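Local coordinates for nisin immunity protein (Lactococcus lactis subsp. lactis, PDB 5XHB) that helps protect nisin-producing Lactococcus lactis against nisin supplied from outside the cell, as a membrane-attached lipoprotein, at residues F20-K25 with K81-G86; R130-M135 with F211-N216. One frame throughout, in Å; residues are numbered along the deposited sequence.

Contact 1. Residues F20-K25 with K81-G86; sequences FIYDNK and KSLCMG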
loop_
_atom_site.group_PDB
_atom_site.type_symbol
_atom_site.label_atom_id
_atom_site.label_comp_id
_atom_site.label_asym_id
_atom_site.label_seq_id
_atom_site.Cartn_x
_atom_site.Cartn_y
_atom_site.Cartn_z
ATOM N N PHE A 20 2.485 9.196 11.836
ATOM C CA PHE A 20 2.597 9.992 13.048
ATOM C C PHE A 20 4.028 10.215 13.490
ATOM O O PHE A 20 4.969 9.595 12.986
ATOM C CB PHE A 20 1.798 9.337 14.183
ATOM C CG PHE A 20 2.351 8.009 14.646
ATOM C CD1 PHE A 20 2.019 6.830 13.981
ATOM C CD2 PHE A 20 3.170 7.937 15.766
ATOM C CE1 PHE A 20 2.505 5.602 14.411
ATOM C CE2 PHE A 20 3.672 6.720 16.205
ATOM C CZ PHE A 20 3.341 5.542 15.518
ATOM N N ILE A 21 4.181 11.115 14.448
ATOM C CA ILE A 21 5.477 11.373 15.036
ATOM C C ILE A 21 5.426 11.048 16.518
ATOM O O ILE A 21 4.470 11.403 17.205
ATOM C CB ILE A 21 5.898 12.831 14.829
ATOM C CG1 ILE A 21 5.976 13.131 13.332
ATOM C CG2 ILE A 21 7.222 13.097 15.506
ATOM C CD1 ILE A 21 6.136 14.606 13.012
ATOM N N TYR A 22 6.446 10.362 17.004
ATOM C CA TYR A 22 6.522 10.033 18.413
ATOM C C TYR A 22 7.969 10.167 18.870
ATOM O O TYR A 22 8.872 9.586 18.270
ATOM C CB TYR A 22 5.979 8.623 18.669
ATOM C CG TYR A 22 6.546 7.970 19.905
ATOM C CD1 TYR A 22 6.501 8.611 21.131
ATOM C CD2 TYR A 22 7.124 6.704 19.843
ATOM C CE1 TYR A 22 7.038 8.029 22.255
ATOM C CE2 TYR A 22 7.649 6.103 20.970
ATOM C CZ TYR A 22 7.601 6.772 22.173
ATOM O OH TYR A 22 8.124 6.187 23.304
ATOM N N ASP A 23 8.180 10.953 19.924
ATOM C CA ASP A 23 9.518 11.178 20.469
ATOM C C ASP A 23 10.457 11.668 19.370
ATOM O O ASP A 23 11.576 11.180 19.231
ATOM C CB ASP A 23 10.045 9.895 21.121
ATOM C CG ASP A 23 11.299 10.121 21.943
ATOM O OD1 ASP A 23 11.649 11.298 22.181
ATOM O OD2 ASP A 23 11.928 9.117 22.352
ATOM N N ASN A 24 9.960 12.609 18.572
ATOM C CA ASN A 24 10.697 13.215 17.459
ATOM C C ASN A 24 11.120 12.280 16.316
ATOM O O ASN A 24 12.021 12.615 15.549
ATOM C CB ASN A 24 11.945 13.921 17.979
ATOM C CG ASN A 24 12.009 15.359 17.538
ATOM O OD1 ASN A 24 11.669 16.266 18.300
ATOM N ND2 ASN A 24 12.422 15.582 16.289
ATOM N N LYS A 25 10.481 11.124 16.192
ATOM C CA LYS A 25 10.786 10.216 15.081
ATOM C C LYS A 25 9.505 9.889 14.314
ATOM O O LYS A 25 8.437 9.826 14.904
ATOM C CB LYS A 25 11.436 8.925 15.588
ATOM C CG LYS A 25 12.804 9.107 16.231
ATOM C CD LYS A 25 13.439 7.750 16.554
ATOM C CE LYS A 25 13.509 6.841 15.321
ATOM N NZ LYS A 25 14.152 5.512 15.606
ATOM N N LYS A 81 10.403 -7.153 20.911
ATOM C CA LYS A 81 10.943 -5.808 21.116
ATOM C C LYS A 81 10.546 -4.806 20.028
ATOM O O LYS A 81 11.015 -3.672 20.031
ATOM C CB LYS A 81 12.475 -5.847 21.247
ATOM C CG LYS A 81 12.972 -6.638 22.453
ATOM C CD LYS A 81 14.504 -6.730 22.462
ATOM C CE LYS A 81 14.997 -7.468 23.701
ATOM N NZ LYS A 81 16.463 -7.749 23.651
ATOM N N SER A 82 9.651 -5.192 19.121
ATOM C CA SER A 82 9.097 -4.209 18.198
ATOM C C SER A 82 8.029 -3.405 18.944
ATOM O O SER A 82 7.620 -3.782 20.044
ATOM C CB SER A 82 8.519 -4.889 16.947
ATOM O OG SER A 82 7.381 -5.653 17.297
ATOM N N LEU A 83 7.600 -2.279 18.385
ATOM C CA LEU A 83 6.537 -1.498 19.022
ATOM C C LEU A 83 5.209 -1.722 18.311
ATOM O O LEU A 83 5.178 -2.017 17.117
ATOM C CB LEU A 83 6.871 -0.003 19.021
ATOM C CG LEU A 83 8.152 0.415 19.726
ATOM C CD1 LEU A 83 8.362 1.911 19.553
ATOM C CD2 LEU A 83 8.072 0.047 21.196
ATOM N N CYS A 84 4.107 -1.582 19.038
ATOM C CA CYS A 84 2.803 -1.669 18.398
ATOM C C CYS A 84 1.815 -0.701 19.034
ATOM O O CYS A 84 2.083 -0.116 20.091
ATOM C CB CYS A 84 2.268 -3.104 18.454
ATOM S SG CYS A 84 2.010 -3.726 20.134
HETATM N N MSE A 85 0.681 -0.516 18.365
HETATM C CA MSE A 85 -0.294 0.458 18.792
HETATM C C MSE A 85 -1.644 -0.204 18.946
HETATM O O MSE A 85 -2.027 -1.037 18.128
HETATM C CB MSE A 85 -0.387 1.608 17.800
HETATM C CG MSE A 85 -1.387 2.673 18.234
HETATM SE SE MSE A 85 -1.384 4.182 17.014
HETATM C CE MSE A 85 0.433 4.855 17.381
ATOM N N GLY A 86 -2.365 0.160 20.001
ATOM C CA GLY A 86 -3.727 -0.327 20.152
ATOM C C GLY A 86 -4.632 0.349 19.139
ATOM O O GLY A 86 -4.706 1.582 19.088
#
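F20 and M85 form a Met-aromatic contact, joined by looser apolar packing of Y22 on L83. The pairs meet over one face of the first antiparallel sheet, between side chains of strands 19-22 and 83-87. M85 is a selenomethionine here. Its methyl CE does the touching. It sits over one face of the F20 ring, displaced from the ring centre to the rim that carries CZ. M85 CE lies 3.5 Å from F20 CZ and 3.8 Å from the ring centroid, 24° off the ring normal, so this is a CH-pi contact. M85 SE stands further back above the ring, 5.3 Å from its centroid. The M85 chain runs extended until it bends at its last torsion (chi3 -66°), which brings the methyl onto the ring. F20 approaches M85 from the opposite direction. CB of Y22 lies at the edge of the F20 ring, in its plane. Two residues further along the strand, Y22 CE2 comes within 4.5 Å of L83 CD1, which lies beside the Y22 ring edge. No hydrogen bond crosses between the segments. F12 meets the F20 ring, while I75, V29 and I94 pack around the F20-M85 pair. Y22 begins a type I' turn ending at K25. Strands 25-33 and 90-96 lie between, yet F20 CA and M85 CA are 11.5 Å apart, consistent with packing on the concave side of a curved antiparallel sheet.

Contact 2. Residues R130-M135 with F211-N216; sequences RKIDYM and FAVEIN. With SO4 (sulfate ion), chain B.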
loop_
_atom_site.group_PDB
_atom_site.type_symbol
_atom_site.label_atom_id
_atom_site.label_comp_id
_atom_site.label_asym_id
_atom_site.label_seq_id
_atom_site.Cartn_x
_atom_site.Cartn_y
_atom_site.Cartn_z
ATOM N N ARG A 130 -1.762 -1.224 -20.294
ATOM C CA ARG A 130 -0.635 -0.422 -19.830
ATOM C C ARG A 130 -0.903 0.090 -18.427
ATOM O O ARG A 130 -0.156 0.913 -17.908
ATOM C CB ARG A 130 -0.362 0.745 -20.783
ATOM C CG ARG A 130 -0.104 0.297 -22.236
ATOM C CD ARG A 130 -0.473 1.389 -23.242
ATOM N NE ARG A 130 -1.838 1.888 -23.046
ATOM C CZ ARG A 130 -2.375 2.895 -23.725
ATOM N NH1 ARG A 130 -1.668 3.516 -24.663
ATOM N NH2 ARG A 130 -3.618 3.285 -23.476
ATOM N N LYS A 131 -1.967 -0.416 -17.809
ATOM C CA LYS A 131 -2.350 0.010 -16.469
ATOM C C LYS A 131 -2.518 -1.166 -15.526
ATOM O O LYS A 131 -2.831 -2.279 -15.948
ATOM C CB LYS A 131 -3.655 0.821 -16.517
ATOM C CG LYS A 131 -3.469 2.208 -17.127
ATOM C CD LYS A 131 -4.780 3.000 -17.165
ATOM C CE LYS A 131 -4.539 4.409 -17.710
ATOM N NZ LYS A 131 -5.804 5.221 -17.751
ATOM N N ILE A 132 -2.300 -0.903 -14.242
ATOM C CA ILE A 132 -2.450 -1.907 -13.210
ATOM C C ILE A 132 -3.413 -1.406 -12.151
ATOM O O ILE A 132 -3.345 -0.241 -11.749
ATOM C CB ILE A 132 -1.090 -2.254 -12.572
ATOM C CG1 ILE A 132 -0.268 -3.057 -13.578
ATOM C CG2 ILE A 132 -1.274 -3.064 -11.287
ATOM C CD1 ILE A 132 1.039 -3.491 -13.054
ATOM N N ASP A 133 -4.318 -2.283 -11.730
ATOM C CA ASP A 133 -5.265 -1.978 -10.654
ATOM C C ASP A 133 -4.714 -2.449 -9.312
ATOM O O ASP A 133 -4.267 -3.594 -9.183
ATOM C CB ASP A 133 -6.616 -2.651 -10.898
ATOM C CG ASP A 133 -7.197 -2.349 -12.270
ATOM O OD1 ASP A 133 -6.789 -1.356 -12.910
ATOM O OD2 ASP A 133 -8.067 -3.125 -12.707
ATOM N N TYR A 134 -4.765 -1.577 -8.311
ATOM C CA TYR A 134 -4.294 -1.926 -6.978
ATOM C C TYR A 134 -4.975 -1.067 -5.912
ATOM O O TYR A 134 -4.969 0.163 -6.001
ATOM C CB TYR A 134 -2.772 -1.769 -6.882
ATOM C CG TYR A 134 -2.232 -1.893 -5.467
ATOM C CD1 TYR A 134 -2.288 -3.104 -4.790
ATOM C CD2 TYR A 134 -1.660 -0.800 -4.822
ATOM C CE1 TYR A 134 -1.790 -3.231 -3.504
ATOM C CE2 TYR A 134 -1.162 -0.914 -3.525
ATOM C CZ TYR A 134 -1.230 -2.134 -2.879
ATOM O OH TYR A 134 -0.748 -2.262 -1.600
HETATM N N MSE A 135 -5.557 -1.717 -4.912
HETATM C CA MSE A 135 -6.169 -1.009 -3.776
HETATM C C MSE A 135 -7.227 0.008 -4.189
HETATM O O MSE A 135 -7.346 1.069 -3.571
HETATM C CB MSE A 135 -5.098 -0.301 -2.944
HETATM C CG MSE A 135 -4.371 -1.210 -1.981
HETATM SE SE MSE A 135 -5.559 -1.864 -0.568
HETATM C CE MSE A 135 -5.924 -0.131 0.288
ATOM N N PHE A 211 4.848 1.914 -7.564
ATOM C CA PHE A 211 5.578 0.664 -7.435
ATOM C C PHE A 211 6.274 0.351 -8.745
ATOM O O PHE A 211 6.109 1.085 -9.726
ATOM C CB PHE A 211 4.652 -0.477 -7.009
ATOM C CG PHE A 211 3.384 -0.586 -7.829
ATOM C CD1 PHE A 211 3.345 -1.372 -8.971
ATOM C CD2 PHE A 211 2.229 0.081 -7.439
ATOM C CE1 PHE A 211 2.178 -1.472 -9.726
ATOM C CE2 PHE A 211 1.063 -0.009 -8.182
ATOM C CZ PHE A 211 1.037 -0.787 -9.331
ATOM N N ALA A 212 7.081 -0.708 -8.751
ATOM C CA ALA A 212 7.843 -1.071 -9.939
ATOM C C ALA A 212 7.283 -2.339 -10.575
ATOM O O ALA A 212 6.985 -3.306 -9.878
ATOM C CB ALA A 212 9.313 -1.266 -9.590
ATOM N N VAL A 213 7.114 -2.325 -11.890
ATOM C CA VAL A 213 6.613 -3.509 -12.588
ATOM C C VAL A 213 7.628 -3.945 -13.624
ATOM O O VAL A 213 8.067 -3.137 -14.438
ATOM C CB VAL A 213 5.259 -3.239 -13.294
ATOM C CG1 VAL A 213 4.649 -4.574 -13.802
ATOM C CG2 VAL A 213 4.312 -2.523 -12.361
ATOM N N GLU A 214 8.004 -5.217 -13.588
ATOM C CA GLU A 214 8.885 -5.789 -14.589
ATOM C C GLU A 214 8.128 -5.956 -15.909
ATOM O O GLU A 214 7.149 -6.703 -15.980
ATOM C CB GLU A 214 9.422 -7.137 -14.094
ATOM C CG GLU A 214 10.752 -7.543 -14.670
ATOM C CD GLU A 214 11.367 -8.725 -13.929
ATOM O OE1 GLU A 214 10.621 -9.501 -13.273
ATOM O OE2 GLU A 214 12.601 -8.880 -14.013
ATOM N N ILE A 215 8.549 -5.211 -16.928
ATOM C CA ILE A 215 7.970 -5.303 -18.265
ATOM C C ILE A 215 9.075 -5.751 -19.196
ATOM O O ILE A 215 10.065 -5.038 -19.357
ATOM C CB ILE A 215 7.405 -3.969 -18.778
ATOM C CG1 ILE A 215 6.324 -3.409 -17.838
ATOM C CG2 ILE A 215 6.862 -4.138 -20.192
ATOM C CD1 ILE A 215 5.126 -4.291 -17.688
ATOM N N ASN A 216 8.905 -6.912 -19.814
ATOM C CA ASN A 216 9.970 -7.495 -20.633
ATOM C C ASN A 216 11.263 -7.566 -19.817
ATOM O O ASN A 216 11.290 -8.242 -18.787
ATOM C CB ASN A 216 10.101 -6.703 -21.934
ATOM C CG ASN A 216 8.804 -6.731 -22.730
ATOM O OD1 ASN A 216 7.990 -7.634 -22.538
ATOM N ND2 ASN A 216 8.583 -5.731 -23.585
HETATM S S SO4 B . 0.790 0.693 1.047
HETATM O O1 SO4 B . 2.250 0.465 1.045
HETATM O O2 SO4 B . 0.124 -0.373 0.305
HETATM O O3 SO4 B . 0.272 0.707 2.414
HETATM O O4 SO4 B . 0.556 1.981 0.402
#
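I132 offers a forked side chain to F211 and V213, and each fills a different part of it. CG2 of I132 lies at the edge of the F211 ring, near its plane, 3.8 Å from F211 CZ. I132 CD1 lies 4.1 Å from F211 CE1. The CE1-CZ rim of the ring therefore sits in the notch between the two branches of the isoleucine. The longer branch goes on to V213, and the two side chains meet tip to tip. There I132 CD1 fits the fork of the valine, 3.5 Å from V213 CG2 and 3.8 Å from V213 CG1. The first distance is tight. I132 CG1 stands anti to its carbonyl carbon (chi1 -72°), which sends the longer branch past the ring edge to the valine, while CG2 turns to F211 CZ. Strands 131-134 and 210-215 are not sheet neighbours but face each other inside the curved sheet of the Spa1 C-terminal family region. The axes of 131-134 and 211-215 come within 10.4 Å and run roughly antiparallel, at 134°. Two residues on from I132, Y134 lies more loosely against the neighbouring ring atom, Y134 CD2 4.4 Å from F211 CE2. F122 stacks on the Y134 ring and meets F211 edge-to-face. At the phenol end, Y134 OH donates a 2.8 Å hydrogen bond to O2 of a sulfate, probably from the crystallisation liquor. A105 N, R107 NH1, L207 N and T208 OG1 also bind this sulfate.

How the contacts relate
From the N terminus, strand 19-22 comes early in the first sheet. Contact 1 closes when strand 83-87 returns, after an all-strand-and-loop excursion of 55 residues. The chain then runs through strand 90-96 and into the second sheet. Contact 2 opens at 130-135 and closes at 211-216, after 75 more residues without helix. The two loops follow in series and neither nest nor cross. Each contact joins the second strand of its sheet to the fifth, counted across the sheet from 11-12 or from 123-124. The centres of contact 1 and contact 2 are about 32 Å apart, on opposite sides of the chain's centre. The nearest atoms of contact 1 and contact 2 are about 17 Å apart.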